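Side-chain contact in Phi class glutathione transferase GSTF1 (Populus tremula x Populus tremuloides, PDB 4RI6), which probably catalyses the conjugation of glutathione to electrophilic substrates, releasing a halide in the case of organic halides: residues Arg155-Asp160 with Phe164-His169. Sequence-based numbering, arbitrary orientation.
Sequences RFLAGD and FADLSH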
loop_
_atom_site.group_PDB
_atom_site.type_symbol
_atom_site.label_atom_id
_atom_site.label_comp_id
_atom_site.label_asym_id
_atom_site.label_seq_id
_atom_site.Cartn_x
_atom_site.Cartn_y
_atom_site.Cartn_z
ATOM N N ARG A 155 -9.354 -12.560 -17.016
ATOM C CA ARG A 155 -8.638 -11.865 -18.064
ATOM C C ARG A 155 -7.670 -10.826 -17.502
ATOM O O ARG A 155 -6.558 -10.646 -18.011
ATOM C CB ARG A 155 -9.643 -11.196 -19.013
ATOM C CG ARG A 155 -9.040 -10.511 -20.200
ATOM C CD ARG A 155 -10.153 -10.005 -21.086
ATOM N NE ARG A 155 -9.666 -9.032 -22.049
ATOM C CZ ARG A 155 -10.373 -8.018 -22.537
ATOM N NH1 ARG A 155 -11.632 -7.832 -22.186
ATOM N NH2 ARG A 155 -9.806 -7.189 -23.398
ATOM N N PHE A 156 -8.126 -10.133 -16.465
ATOM C CA PHE A 156 -7.337 -9.140 -15.758
ATOM C C PHE A 156 -7.198 -9.595 -14.314
ATOM O O PHE A 156 -7.764 -10.623 -13.931
ATOM C CB PHE A 156 -8.005 -7.769 -15.864
ATOM C CG PHE A 156 -8.130 -7.273 -17.282
ATOM C CD1 PHE A 156 -7.060 -6.636 -17.909
ATOM C CD2 PHE A 156 -9.314 -7.427 -17.983
ATOM C CE1 PHE A 156 -7.156 -6.202 -19.223
ATOM C CE2 PHE A 156 -9.419 -6.966 -19.303
ATOM C CZ PHE A 156 -8.332 -6.352 -19.910
ATOM N N LEU A 157 -6.433 -8.869 -13.503
ATOM C CA LEU A 157 -6.147 -9.401 -12.171
ATOM C C LEU A 157 -7.403 -9.599 -11.347
ATOM O O LEU A 157 -7.531 -10.603 -10.654
ATOM C CB LEU A 157 -5.197 -8.486 -11.410
ATOM C CG LEU A 157 -3.746 -8.542 -11.854
ATOM C CD1 LEU A 157 -2.945 -7.491 -11.135
ATOM C CD2 LEU A 157 -3.118 -9.910 -11.600
ATOM N N ALA A 158 -8.320 -8.641 -11.413
ATOM C CA ALA A 158 -9.472 -8.657 -10.534
ATOM C C ALA A 158 -10.749 -9.188 -11.189
ATOM O O ALA A 158 -11.794 -9.276 -10.545
ATOM C CB ALA A 158 -9.701 -7.247 -9.986
ATOM N N GLY A 159 -10.668 -9.594 -12.446
ATOM C CA GLY A 159 -11.864 -9.996 -13.156
ATOM C C GLY A 159 -11.834 -9.709 -14.637
ATOM O O GLY A 159 -10.776 -9.784 -15.259
ATOM N N ASP A 160 -12.994 -9.361 -15.190
ATOM C CA ASP A 160 -13.159 -9.366 -16.649
ATOM C C ASP A 160 -12.940 -7.989 -17.268
ATOM O O ASP A 160 -13.129 -7.790 -18.463
ATOM C CB ASP A 160 -14.548 -9.915 -17.042
ATOM C CG ASP A 160 -15.694 -9.124 -16.462
ATOM O OD1 ASP A 160 -15.453 -8.057 -15.876
ATOM O OD2 ASP A 160 -16.854 -9.568 -16.600
ATOM N N PHE A 164 -7.888 -0.383 -11.885
ATOM C CA PHE A 164 -6.737 0.263 -11.293
ATOM C C PHE A 164 -5.698 -0.750 -10.809
ATOM O O PHE A 164 -4.502 -0.455 -10.772
ATOM C CB PHE A 164 -7.160 1.181 -10.130
ATOM C CG PHE A 164 -6.024 1.976 -9.597
ATOM C CD1 PHE A 164 -5.498 3.009 -10.345
ATOM C CD2 PHE A 164 -5.405 1.642 -8.405
ATOM C CE1 PHE A 164 -4.419 3.705 -9.918
ATOM C CE2 PHE A 164 -4.321 2.358 -7.965
ATOM C CZ PHE A 164 -3.834 3.393 -8.722
ATOM N N ALA A 165 -6.136 -1.949 -10.434
ATOM C CA ALA A 165 -5.176 -2.969 -10.024
ATOM C C ALA A 165 -4.193 -3.254 -11.144
ATOM O O ALA A 165 -2.991 -3.327 -10.910
ATOM C CB ALA A 165 -5.870 -4.229 -9.600
ATOM N N ASP A 166 -4.694 -3.418 -12.364
ATOM C CA ASP A 166 -3.802 -3.652 -13.504
ATOM C C ASP A 166 -2.957 -2.417 -13.789
ATOM O O ASP A 166 -1.739 -2.509 -13.977
ATOM C CB ASP A 166 -4.602 -4.043 -14.736
ATOM C CG ASP A 166 -5.574 -5.155 -14.446
ATOM O OD1 ASP A 166 -5.137 -6.318 -14.290
ATOM O OD2 ASP A 166 -6.780 -4.858 -14.384
ATOM N N LEU A 167 -3.614 -1.259 -13.787
ATOM C CA LEU A 167 -2.956 0.007 -14.071
ATOM C C LEU A 167 -1.753 0.199 -13.167
ATOM O O LEU A 167 -0.678 0.582 -13.628
ATOM C CB LEU A 167 -3.948 1.168 -13.935
ATOM C CG LEU A 167 -3.483 2.558 -14.354
ATOM C CD1 LEU A 167 -4.690 3.441 -14.643
ATOM C CD2 LEU A 167 -2.584 3.208 -13.287
ATOM N N SER A 168 -1.909 -0.146 -11.897
ATOM C CA SER A 168 -0.873 0.139 -10.933
ATOM C C SER A 168 0.413 -0.672 -11.182
ATOM O O SER A 168 1.491 -0.266 -10.706
ATOM C CB SER A 168 -1.431 -0.111 -9.515
ATOM O OG SER A 168 -0.681 0.555 -8.529
ATOM N N HIS A 169 0.302 -1.781 -11.936
ATOM C CA HIS A 169 1.459 -2.605 -12.309
ATOM C C HIS A 169 2.227 -2.083 -13.528
ATOM O O HIS A 169 3.356 -2.499 -13.778
ATOM C CB HIS A 169 1.036 -4.042 -12.594
ATOM C CG HIS A 169 0.614 -4.805 -11.390
ATOM N ND1 HIS A 169 -0.606 -4.623 -10.765
ATOM C CD2 HIS A 169 1.268 -5.747 -10.668
ATOM C CE1 HIS A 169 -0.677 -5.416 -9.709
ATOM N NE2 HIS A 169 0.447 -6.106 -9.624
HETATM O O HOH W 1 -8.531 -6.038 -12.758
#
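This is a buried polar contact in the all-helical C-terminal domain, where Asp166, in the first turn of helix 164-179, holds the preceding loop through the backbone of Leu157. Leu157 N donates to Asp166 OD1 at 3.0 Å. The bond is nearly straight, at 173°, and uses the syn lone pair of OD1. Trp195 of helix 190-200 donates its indole NE1 to the same oxygen. The other oxygen, OD2, accepts from Ser163 N and, at 2.7 Å, from a water. That water in turn accepts from Ala158 N at 2.9 Å, a second, indirect tie to the loop. Four donors thus grip one carboxylate, which probably stabilises its negative charge. Asp166 CG lies beside its own backbone N (chi1 -50°), which turns the carboxylate back toward the helix start. The bond from Ser163 N to Asp166 OD2 is one half of the Ser-x-x-Asp N-capping box known from this helix in glutathione transferases; Ser163 OG caps the helix start by bonding Ala165 N. Phe162 and Leu167 touch across the helix start, consistent with the accompanying hydrophobic staple. Replacing Asp166 with an alanine removes both oxygens, and would probably leave Leu157 N, Ser163 N and the Trp195 indole without acceptors, weakening the hold on the loop and on the helix start. Phe156 packs against the carboxylate, its CB 3.5 Å from Asp166 OD2. The Phe156 ring plane is tilted 63° to the carboxylate. Further along, Leu157 extends its CD1 to the ring of His169, meeting CE1 obliquely at 3.4 Å. His169 ND1 donates to Ala165 O at 2.7 Å, with the acceptor in the ring plane. His169 NE2 is hydrogen-bonded to Tyr147 OH of helix 130-150, so both ring nitrogens restrain its rotation.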